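PDB 3G02: epoxide hydrolase from Aspergillus niger, which probably opens epoxide rings with water to give vicinal diols, here in a variant made enantioselective by directed evolution. Local coordinates for residues L32-R37 with R66-L70; P111-H116 with H144-L150; G186-G192 with C209-N215. The protein carries 9 engineered substitutions. All coordinates share one frame; numbering follows the deposited sequence. Where two conformers were deposited one is given.

Contact 1. Residues L32-R37 with R66-L70; sequences LKTLVR and REKWL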
loop_
_atom_site.group_PDB
_atom_site.type_symbol
_atom_site.label_atom_id
_atom_site.label_comp_id
_atom_site.label_asym_id
_atom_site.label_seq_id
_atom_site.Cartn_x
_atom_site.Cartn_y
_atom_site.Cartn_z
ATOM N N LEU A 32 -13.284 -8.622 18.528
ATOM C CA LEU A 32 -13.169 -7.384 17.758
ATOM C C LEU A 32 -12.982 -6.163 18.662
ATOM O O LEU A 32 -12.082 -5.360 18.433
ATOM C CB LEU A 32 -14.371 -7.206 16.814
ATOM C CG LEU A 32 -14.536 -5.866 16.078
ATOM C CD1 LEU A 32 -13.290 -5.506 15.261
ATOM C CD2 LEU A 32 -15.766 -5.887 15.183
ATOM N N LYS A 33 -13.811 -6.026 19.694
ATOM C CA LYS A 33 -13.704 -4.868 20.581
ATOM C C LYS A 33 -12.394 -4.855 21.375
ATOM O O LYS A 33 -11.816 -3.789 21.594
ATOM C CB LYS A 33 -14.933 -4.738 21.491
ATOM C CG LYS A 33 -16.249 -4.524 20.730
ATOM C CD LYS A 33 -16.257 -3.237 19.897
ATOM C CE LYS A 33 -17.280 -3.309 18.764
ATOM N NZ LYS A 33 -18.691 -3.315 19.244
ATOM N N THR A 34 -11.925 -6.034 21.790
ATOM C CA THR A 34 -10.616 -6.160 22.436
ATOM C C THR A 34 -9.497 -5.674 21.512
ATOM O O THR A 34 -8.630 -4.909 21.935
ATOM C CB THR A 34 -10.350 -7.612 22.889
ATOM O OG1 THR A 34 -11.256 -7.943 23.949
ATOM C CG2 THR A 34 -8.912 -7.792 23.387
ATOM N N LEU A 35 -9.542 -6.091 20.249
ATOM C CA LEU A 35 -8.494 -5.710 19.306
ATOM C C LEU A 35 -8.593 -4.246 18.876
ATOM O O LEU A 35 -7.574 -3.616 18.612
ATOM C CB LEU A 35 -8.448 -6.664 18.109
ATOM C CG LEU A 35 -8.212 -8.152 18.421
ATOM C CD1 LEU A 35 -8.087 -8.954 17.140
ATOM C CD2 LEU A 35 -6.995 -8.376 19.317
ATOM N N VAL A 36 -9.806 -3.699 18.830
ATOM C CA VAL A 36 -9.970 -2.259 18.612
ATOM C C VAL A 36 -9.324 -1.483 19.763
ATOM O O VAL A 36 -8.576 -0.532 19.534
ATOM C CB VAL A 36 -11.456 -1.844 18.442
ATOM C CG1 VAL A 36 -11.598 -0.322 18.428
ATOM C CG2 VAL A 36 -12.043 -2.435 17.160
ATOM N N ARG A 37 -9.601 -1.912 20.995
ATOM C CA ARG A 37 -9.030 -1.279 22.181
ATOM C C ARG A 37 -7.500 -1.388 22.217
ATOM O O ARG A 37 -6.818 -0.410 22.523
ATOM C CB ARG A 37 -9.637 -1.872 23.455
ATOM C CG ARG A 37 -9.332 -1.062 24.709
ATOM C CD ARG A 37 -9.846 -1.737 25.973
ATOM N NE ARG A 37 -9.026 -2.887 26.349
ATOM C CZ ARG A 37 -9.394 -4.159 26.214
ATOM N NH1 ARG A 37 -10.586 -4.469 25.715
ATOM N NH2 ARG A 37 -8.567 -5.126 26.589
ATOM N N ARG A 66 -12.258 5.246 16.207
ATOM C CA ARG A 66 -11.870 4.201 17.157
ATOM C C ARG A 66 -12.715 4.287 18.424
ATOM O O ARG A 66 -13.196 3.270 18.922
ATOM C CB ARG A 66 -10.379 4.291 17.502
ATOM C CG ARG A 66 -9.920 3.221 18.486
ATOM C CD ARG A 66 -8.439 3.333 18.805
ATOM N NE ARG A 66 -8.076 2.491 19.943
ATOM C CZ ARG A 66 -8.195 2.864 21.215
ATOM N NH1 ARG A 66 -8.661 4.068 21.525
ATOM N NH2 ARG A 66 -7.848 2.031 22.183
ATOM N N GLU A 67 -12.901 5.506 18.924
ATOM C CA GLU A 67 -13.740 5.728 20.101
ATOM C C GLU A 67 -15.194 5.337 19.853
ATOM O O GLU A 67 -15.816 4.676 20.693
ATOM C CB GLU A 67 -13.643 7.178 20.578
ATOM C CG GLU A 67 -12.880 7.328 21.885
ATOM C CD GLU A 67 -13.502 6.524 23.019
ATOM O OE1 GLU A 67 -12.856 5.561 23.481
ATOM O OE2 GLU A 67 -14.640 6.839 23.437
ATOM N N LYS A 68 -15.724 5.740 18.700
ATOM C CA LYS A 68 -17.078 5.367 18.282
ATOM C C LYS A 68 -17.238 3.851 18.188
ATOM O O LYS A 68 -18.236 3.291 18.650
ATOM C CB LYS A 68 -17.435 6.023 16.945
ATOM C CG LYS A 68 -17.775 7.507 17.044
ATOM C CD LYS A 68 -18.187 8.083 15.698
ATOM C CE LYS A 68 -18.623 9.535 15.834
ATOM N NZ LYS A 68 -18.903 10.150 14.505
ATOM N N TRP A 69 -16.245 3.186 17.604
ATOM C CA TRP A 69 -16.272 1.738 17.443
ATOM C C TRP A 69 -16.322 1.029 18.799
ATOM O O TRP A 69 -16.976 -0.004 18.949
ATOM C CB TRP A 69 -15.033 1.287 16.672
ATOM C CG TRP A 69 -15.233 0.106 15.787
ATOM C CD1 TRP A 69 -16.326 -0.715 15.723
ATOM C CD2 TRP A 69 -14.290 -0.407 14.844
ATOM N NE1 TRP A 69 -16.124 -1.698 14.784
ATOM C CE2 TRP A 69 -14.878 -1.534 14.232
ATOM C CE3 TRP A 69 -13.001 -0.020 14.455
ATOM C CZ2 TRP A 69 -14.222 -2.275 13.247
ATOM C CZ3 TRP A 69 -12.348 -0.757 13.483
ATOM C CH2 TRP A 69 -12.959 -1.867 12.885
ATOM N N LEU A 70 -15.627 1.596 19.779
ATOM C CA LEU A 70 -15.578 1.024 21.124
ATOM C C LEU A 70 -16.817 1.296 21.978
ATOM O O LEU A 70 -17.327 0.386 22.644
ATOM C CB LEU A 70 -14.342 1.532 21.870
ATOM C CG LEU A 70 -12.984 0.918 21.546
ATOM C CD1 LEU A 70 -11.875 1.762 22.159
ATOM C CD2 LEU A 70 -12.899 -0.533 22.019
HETATM O O HOH W 1 -18.870 -1.017 20.747
#
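V36 lays its CG2 methyl over one face of the W69 indole, 3.9 Å from the centroid of the six-membered ring and close to the ring normal, a CH-pi contact. L32 reaches the same indole from a different direction, its side chain crossing it at about a right angle, and W69 NE1 is hydrogen-bonded to S300 of helix 292-304. A second flat group, the R66 guanidinium, carries L70 CD1 over one face near the rim and the carbonyl O of R37 at its edge. R66 NH2 binds R37 O at 2.7 Å with the acceptor in the guanidinium plane, whereas NE reaches V36 O at 3.1 Å with a more bent N-H (136°) and the acceptor well out of that plane. An R66 chain extended from CG to NE, with chi1 at 180°, spans the groove to these two carbonyls. Between the two ends, V36 CG1 packs against L70 CG at 3.6 Å. At the far end, in the conformer given, K33 NZ donates to a water that also lies within hydrogen-bonding reach of W69 O, so K33 may reach the opposite backbone through water. The antiparallel helices 26-38 and 59-71, their local axes 152° apart, thus share an apolar seam. V36 O and R37 O lie near the C-terminal end of helix 26-38, where R66 supplies donors and its positive charge is probably favourable.

Contact 2. Residues P111-H116 with H144-L150; sequences PIALLH and HLVVPSL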
loop_
_atom_site.group_PDB
_atom_site.type_symbol
_atom_site.label_atom_id
_atom_site.label_comp_id
_atom_site.label_asym_id
_atom_site.label_seq_id
_atom_site.Cartn_x
_atom_site.Cartn_y
_atom_site.Cartn_z
ATOM N N PRO A 111 -34.761 -11.892 -14.859
ATOM C CA PRO A 111 -33.672 -12.174 -13.920
ATOM C C PRO A 111 -32.527 -11.170 -14.037
ATOM O O PRO A 111 -32.000 -10.949 -15.127
ATOM C CB PRO A 111 -33.183 -13.561 -14.351
ATOM C CG PRO A 111 -34.216 -14.064 -15.359
ATOM C CD PRO A 111 -34.769 -12.844 -15.984
ATOM N N ILE A 112 -32.160 -10.561 -12.911
ATOM C CA ILE A 112 -31.038 -9.624 -12.873
ATOM C C ILE A 112 -30.107 -10.011 -11.729
ATOM O O ILE A 112 -30.563 -10.264 -10.616
ATOM C CB ILE A 112 -31.498 -8.147 -12.672
ATOM C CG1 ILE A 112 -32.600 -7.759 -13.666
ATOM C CG2 ILE A 112 -30.311 -7.185 -12.816
ATOM C CD1 ILE A 112 -33.284 -6.435 -13.339
ATOM N N ALA A 113 -28.807 -10.067 -12.019
ATOM C CA ALA A 113 -27.797 -10.161 -10.963
ATOM C C ALA A 113 -27.075 -8.828 -10.871
ATOM O O ALA A 113 -26.672 -8.264 -11.885
ATOM C CB ALA A 113 -26.805 -11.289 -11.237
ATOM N N LEU A 114 -26.925 -8.339 -9.645
ATOM C CA LEU A 114 -26.284 -7.052 -9.397
ATOM C C LEU A 114 -24.970 -7.313 -8.673
ATOM O O LEU A 114 -24.951 -7.979 -7.638
ATOM C CB LEU A 114 -27.204 -6.133 -8.580
ATOM C CG LEU A 114 -28.576 -5.845 -9.218
ATOM C CD1 LEU A 114 -29.641 -6.793 -8.686
ATOM C CD2 LEU A 114 -29.002 -4.403 -8.989
ATOM N N LEU A 115 -23.888 -6.786 -9.239
ATOM C CA LEU A 115 -22.536 -7.176 -8.846
ATOM C C LEU A 115 -21.740 -6.061 -8.189
ATOM O O LEU A 115 -21.495 -5.014 -8.797
ATOM C CB LEU A 115 -21.756 -7.713 -10.049
ATOM C CG LEU A 115 -22.397 -8.821 -10.890
ATOM C CD1 LEU A 115 -21.417 -9.260 -11.964
ATOM C CD2 LEU A 115 -22.812 -10.007 -10.030
ATOM N N HIS A 116 -21.327 -6.320 -6.950
ATOM C CA HIS A 116 -20.508 -5.394 -6.180
ATOM C C HIS A 116 -19.029 -5.476 -6.578
ATOM O O HIS A 116 -18.632 -6.296 -7.411
ATOM C CB HIS A 116 -20.692 -5.681 -4.679
ATOM C CG HIS A 116 -19.929 -6.873 -4.185
ATOM N ND1 HIS A 116 -20.512 -8.104 -3.963
ATOM C CD2 HIS A 116 -18.623 -7.014 -3.863
ATOM C CE1 HIS A 116 -19.591 -8.953 -3.530
ATOM N NE2 HIS A 116 -18.436 -8.314 -3.465
ATOM N N HIS A 144 -36.467 -10.619 -11.018
ATOM C CA HIS A 144 -35.782 -11.356 -9.965
ATOM C C HIS A 144 -34.506 -10.577 -9.700
ATOM O O HIS A 144 -33.777 -10.253 -10.639
ATOM C CB HIS A 144 -35.422 -12.773 -10.412
ATOM C CG HIS A 144 -36.604 -13.661 -10.651
ATOM N ND1 HIS A 144 -37.460 -14.049 -9.644
ATOM C CD2 HIS A 144 -37.048 -14.265 -11.778
ATOM C CE1 HIS A 144 -38.395 -14.838 -10.146
ATOM N NE2 HIS A 144 -38.163 -14.989 -11.436
ATOM N N LEU A 145 -34.250 -10.262 -8.435
ATOM C CA LEU A 145 -33.064 -9.488 -8.076
ATOM C C LEU A 145 -32.133 -10.345 -7.235
ATOM O O LEU A 145 -32.423 -10.639 -6.075
ATOM C CB LEU A 145 -33.457 -8.197 -7.354
ATOM C CG LEU A 145 -34.372 -7.278 -8.172
ATOM C CD1 LEU A 145 -35.203 -6.401 -7.258
ATOM C CD2 LEU A 145 -33.590 -6.458 -9.187
ATOM N N VAL A 146 -31.026 -10.760 -7.848
ATOM C CA VAL A 146 -30.035 -11.612 -7.198
ATOM C C VAL A 146 -28.775 -10.790 -6.937
ATOM O O VAL A 146 -28.230 -10.173 -7.855
ATOM C CB VAL A 146 -29.684 -12.838 -8.079
ATOM C CG1 VAL A 146 -28.703 -13.769 -7.364
ATOM C CG2 VAL A 146 -30.952 -13.606 -8.477
ATOM N N VAL A 147 -28.339 -10.786 -5.681
ATOM C CA VAL A 147 -27.178 -10.009 -5.249
ATOM C C VAL A 147 -26.144 -10.965 -4.638
ATOM O O VAL A 147 -26.166 -11.229 -3.429
ATOM C CB VAL A 147 -27.566 -8.914 -4.226
ATOM C CG1 VAL A 147 -26.372 -8.020 -3.936
ATOM C CG2 VAL A 147 -28.730 -8.073 -4.743
ATOM N N PRO A 148 -25.242 -11.495 -5.487
ATOM C CA PRO A 148 -24.271 -12.447 -4.975
ATOM C C PRO A 148 -23.110 -11.794 -4.243
ATOM O O PRO A 148 -22.730 -10.654 -4.541
ATOM C CB PRO A 148 -23.761 -13.140 -6.241
ATOM C CG PRO A 148 -23.904 -12.144 -7.305
ATOM C CD PRO A 148 -25.088 -11.275 -6.936
ATOM N N SER A 149 -22.550 -12.527 -3.290
ATOM C CA SER A 149 -21.251 -12.179 -2.751
ATOM C C SER A 149 -20.235 -12.854 -3.651
ATOM O O SER A 149 -20.225 -14.084 -3.783
ATOM C CB SER A 149 -21.106 -12.667 -1.315
ATOM O OG SER A 149 -21.931 -11.919 -0.439
ATOM N N LEU A 150 -19.399 -12.056 -4.299
ATOM C CA LEU A 150 -18.388 -12.603 -5.191
ATOM C C LEU A 150 -17.425 -13.474 -4.391
ATOM O O LEU A 150 -17.240 -13.260 -3.193
ATOM C CB LEU A 150 -17.629 -11.478 -5.910
ATOM C CG LEU A 150 -18.400 -10.623 -6.923
ATOM C CD1 LEU A 150 -17.525 -9.502 -7.444
ATOM C CD2 LEU A 150 -18.926 -11.462 -8.094
HETATM O O HOH W 2 -23.126 -8.195 -5.594
#
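P111-L115 and H144-P148 run parallel, their axes 28° apart and 4.7 Å at closest approach. With helix 126-135 between them in the chain, these strands form a beta-alpha-beta unit of the alpha/beta hydrolase fold. Three backbone bonds join them: I112 N to H144 O, V146 N to I112 O at 2.8 Å, and L114 N to V146 O at 2.9 Å. V146 O also receives a CA-H...O contact from A113 CA at 3.1 Å. Beyond L114 this pairing gives way to a water, which donates to L114 O and P148 O, accepts from H116 N and also bonds H116 ND1.

I112 and L145 stand side by side, pointing the same way, and the CD2 methyl of L145 also meets L114 CD1. Helix 126-135 closes over this side through L129 and F132, which touch L145. Further along, L115 CD2 meets P148 CG at 3.6 Å. H116 holds its ring between the backbone N and the carbonyl carbon (chi1 78°), turned back toward P148 and L150. One ring face receives L150 CG, 4.3 Å from the centroid, while S149 CA and P148 O lie at the edge. The direct bond from ND1 to P148 O is weak, at 3.4 Å and 131°.

The water thus satisfies L114 O and P148 O where the direct strand bonds have stopped. L150 over one face, Y153 edge-to-face and the water at ND1 probably hold the imidazole, the direct bond to P148 O adding little. H116 opens a sequence consistent with the HGXP motif, which in epoxide hydrolases contributes to the oxyanion hole.

Contact 3. Residues G186-G192 with C209-N215; sequences GYIIQGG and CKAVHLN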
loop_
_atom_site.group_PDB
_atom_site.type_symbol
_atom_site.label_atom_id
_atom_site.label_comp_id
_atom_site.label_asym_id
_atom_site.label_seq_id
_atom_site.Cartn_x
_atom_site.Cartn_y
_atom_site.Cartn_z
ATOM N N GLY A 186 -31.929 -16.786 -19.924
ATOM C CA GLY A 186 -31.503 -15.400 -20.046
ATOM C C GLY A 186 -31.535 -14.612 -18.756
ATOM O O GLY A 186 -32.450 -14.757 -17.947
ATOM N N TYR A 187 -30.518 -13.776 -18.571
ATOM C CA TYR A 187 -30.478 -12.848 -17.444
ATOM C C TYR A 187 -29.752 -11.570 -17.838
ATOM O O TYR A 187 -29.047 -11.530 -18.849
ATOM C CB TYR A 187 -29.822 -13.486 -16.210
ATOM C CG TYR A 187 -28.395 -13.950 -16.420
ATOM C CD1 TYR A 187 -27.324 -13.058 -16.317
ATOM C CD2 TYR A 187 -28.115 -15.280 -16.714
ATOM C CE1 TYR A 187 -26.013 -13.482 -16.513
ATOM C CE2 TYR A 187 -26.806 -15.716 -16.901
ATOM C CZ TYR A 187 -25.764 -14.811 -16.802
ATOM O OH TYR A 187 -24.472 -15.236 -16.993
ATOM N N ILE A 188 -29.935 -10.531 -17.024
ATOM C CA ILE A 188 -29.255 -9.256 -17.206
ATOM C C ILE A 188 -28.283 -9.054 -16.044
ATOM O O ILE A 188 -28.544 -9.503 -14.926
ATOM C CB ILE A 188 -30.268 -8.084 -17.280
ATOM C CG1 ILE A 188 -31.166 -8.249 -18.512
ATOM C CG2 ILE A 188 -29.554 -6.729 -17.317
ATOM C CD1 ILE A 188 -32.303 -7.255 -18.587
ATOM N N ILE A 189 -27.160 -8.401 -16.333
ATOM C CA ILE A 189 -26.181 -8.039 -15.308
ATOM C C ILE A 189 -26.169 -6.532 -15.092
ATOM O O ILE A 189 -26.127 -5.763 -16.051
ATOM C CB ILE A 189 -24.753 -8.512 -15.690
ATOM C CG1 ILE A 189 -24.684 -10.043 -15.747
ATOM C CG2 ILE A 189 -23.699 -7.951 -14.716
ATOM C CD1 ILE A 189 -24.994 -10.750 -14.426
ATOM N N GLN A 190 -26.215 -6.128 -13.823
ATOM C CA GLN A 190 -25.924 -4.763 -13.416
ATOM C C GLN A 190 -24.607 -4.851 -12.654
ATOM O O GLN A 190 -24.455 -5.707 -11.788
ATOM C CB GLN A 190 -27.025 -4.223 -12.497
ATOM C CG GLN A 190 -27.137 -2.695 -12.450
ATOM C CD GLN A 190 -25.933 -2.018 -11.819
ATOM O OE1 GLN A 190 -25.303 -1.147 -12.424
ATOM N NE2 GLN A 190 -25.611 -2.413 -10.596
ATOM N N GLY A 191 -23.652 -3.998 -13.002
ATOM C CA GLY A 191 -22.347 -4.036 -12.349
ATOM C C GLY A 191 -21.714 -2.682 -12.126
ATOM O O GLY A 191 -21.939 -1.737 -12.885
ATOM N N GLY A 192 -20.929 -2.601 -11.055
ATOM C CA GLY A 192 -20.068 -1.460 -10.772
ATOM C C GLY A 192 -18.727 -1.982 -10.298
ATOM O O GLY A 192 -18.611 -3.154 -9.930
ATOM N N CYS A 209 -26.174 -14.562 -20.560
ATOM C CA CYS A 209 -26.189 -13.126 -20.295
ATOM C C CYS A 209 -26.682 -12.398 -21.538
ATOM O O CYS A 209 -26.036 -12.450 -22.582
ATOM C CB CYS A 209 -24.796 -12.632 -19.904
ATOM S SG CYS A 209 -24.734 -10.858 -19.575
ATOM N N LYS A 210 -27.820 -11.716 -21.422
ATOM C CA LYS A 210 -28.473 -11.110 -22.590
ATOM C C LYS A 210 -28.253 -9.602 -22.726
ATOM O O LYS A 210 -28.373 -9.049 -23.822
ATOM C CB LYS A 210 -29.977 -11.421 -22.593
ATOM C CG LYS A 210 -30.330 -12.903 -22.510
ATOM C CD LYS A 210 -29.879 -13.679 -23.742
ATOM C CE LYS A 210 -30.194 -15.156 -23.595
ATOM N NZ LYS A 210 -29.733 -15.949 -24.770
ATOM N N ALA A 211 -27.937 -8.946 -21.611
ATOM C CA ALA A 211 -27.716 -7.503 -21.584
ATOM C C ALA A 211 -26.899 -7.118 -20.357
ATOM O O ALA A 211 -26.913 -7.829 -19.348
ATOM C CB ALA A 211 -29.052 -6.749 -21.594
ATOM N N VAL A 212 -26.190 -5.997 -20.463
ATOM C CA VAL A 212 -25.329 -5.517 -19.379
ATOM C C VAL A 212 -25.550 -4.027 -19.124
ATOM O O VAL A 212 -25.466 -3.214 -20.043
ATOM C CB VAL A 212 -23.823 -5.773 -19.680
ATOM C CG1 VAL A 212 -22.948 -5.324 -18.516
ATOM C CG2 VAL A 212 -23.567 -7.244 -19.958
ATOM N N HIS A 213 -25.832 -3.682 -17.868
ATOM C CA HIS A 213 -25.861 -2.291 -17.433
ATOM C C HIS A 213 -24.728 -2.060 -16.437
ATOM O O HIS A 213 -24.584 -2.814 -15.468
ATOM C CB HIS A 213 -27.200 -1.927 -16.790
ATOM C CG HIS A 213 -27.235 -0.538 -16.234
ATOM N ND1 HIS A 213 -26.743 -0.223 -14.984
ATOM C CD2 HIS A 213 -27.694 0.622 -16.759
ATOM C CE1 HIS A 213 -26.898 1.069 -14.764
ATOM N NE2 HIS A 213 -27.473 1.607 -15.827
ATOM N N LEU A 214 -23.936 -1.019 -16.685
ATOM C CA LEU A 214 -22.808 -0.665 -15.817
ATOM C C LEU A 214 -22.915 0.758 -15.289
ATOM O O LEU A 214 -23.469 1.634 -15.950
ATOM C CB LEU A 214 -21.483 -0.807 -16.572
ATOM C CG LEU A 214 -21.151 -2.127 -17.273
ATOM C CD1 LEU A 214 -19.783 -2.016 -17.941
ATOM C CD2 LEU A 214 -21.191 -3.301 -16.308
ATOM N N ASN A 215 -22.376 0.988 -14.092
ATOM C CA ASN A 215 -22.185 2.355 -13.600
ATOM C C ASN A 215 -20.705 2.686 -13.380
ATOM O O ASN A 215 -20.367 3.635 -12.668
ATOM C CB ASN A 215 -23.017 2.638 -12.342
ATOM C CG ASN A 215 -22.633 1.754 -11.171
ATOM O OD1 ASN A 215 -21.867 2.160 -10.296
ATOM N ND2 ASN A 215 -23.165 0.545 -11.148
HETATM O O HOH W 3 -23.689 -1.154 -9.105
#
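I189 and C209 meet at the apolar centre, CG1 of the isoleucine 3.9 Å from SG of the cysteine, on the side of the sheet packed by L202 of helix 194-205. C209 also lies against Y187: its CA sits over one face of the phenol ring, its CB is 3.7 Å from Y187 CE1, and its sulfur approaches the ring obliquely. A chi1 of 59° sets the Y187 ring between its own N and carbonyl carbon and brings it over C209, while the hydroxyl is bound by D175. On the other side of the sheet I188 CG1 touches A211 CB at 4.0 Å, beneath helix 382-396.

The parallel backbones are stitched by K210 N to Y187 O, I189 N to A211 O, H213 N to I189 O at 2.8 Å, G191 N to H213 O and N215 N to G191 O. One amide, A211 N, is buried without a partner.

At the C-terminal ends the contact turns polar. Q190 OE1 accepts two bonds in its carbonyl plane, each on a lone pair: from H213 ND1 at 3.1 Å, with OE1 in the plane of the imidazole, and from N215 ND2 at 3.0 Å, with the two amide groups nearly coplanar. Bending at chi2 (-66°) turns the Q190 amide toward these donors. A water accepts from both Q190 NE2 and N215 ND2, and S344 binds H213 NE2, so three bonds hold the Q190 amide and two the H213 imidazole.

Strand 187-191, helix 194-205 and strand 209-214 form a beta-alpha-beta unit of the alpha/beta hydrolase fold. G191 and G192 lead directly into D193, the predicted nucleophile, in a sequence consistent with the nucleophile elbow.

Contacts 2 and 3 are adjoining parts of one sheet, their centres about 10 Å apart. Strands 110-115 and 187-191 are neighbours in it, and probable hydrogen bonds from L115 N to Q190 O and from I188 N to P111 O, each 2.8 Å, join the two contacts. Their C-terminal ends converge on the predicted catalytic residues: the H116 side chain is about 7 Å from that of D193 and about 9 Å from that of H375, and the N215 side chain about 6 Å from that of H375. Contact 1 stands apart, in the N-terminal helices, its centre about 33 Å from that of contact 2 and about 39 Å from that of contact 3, away from the active site.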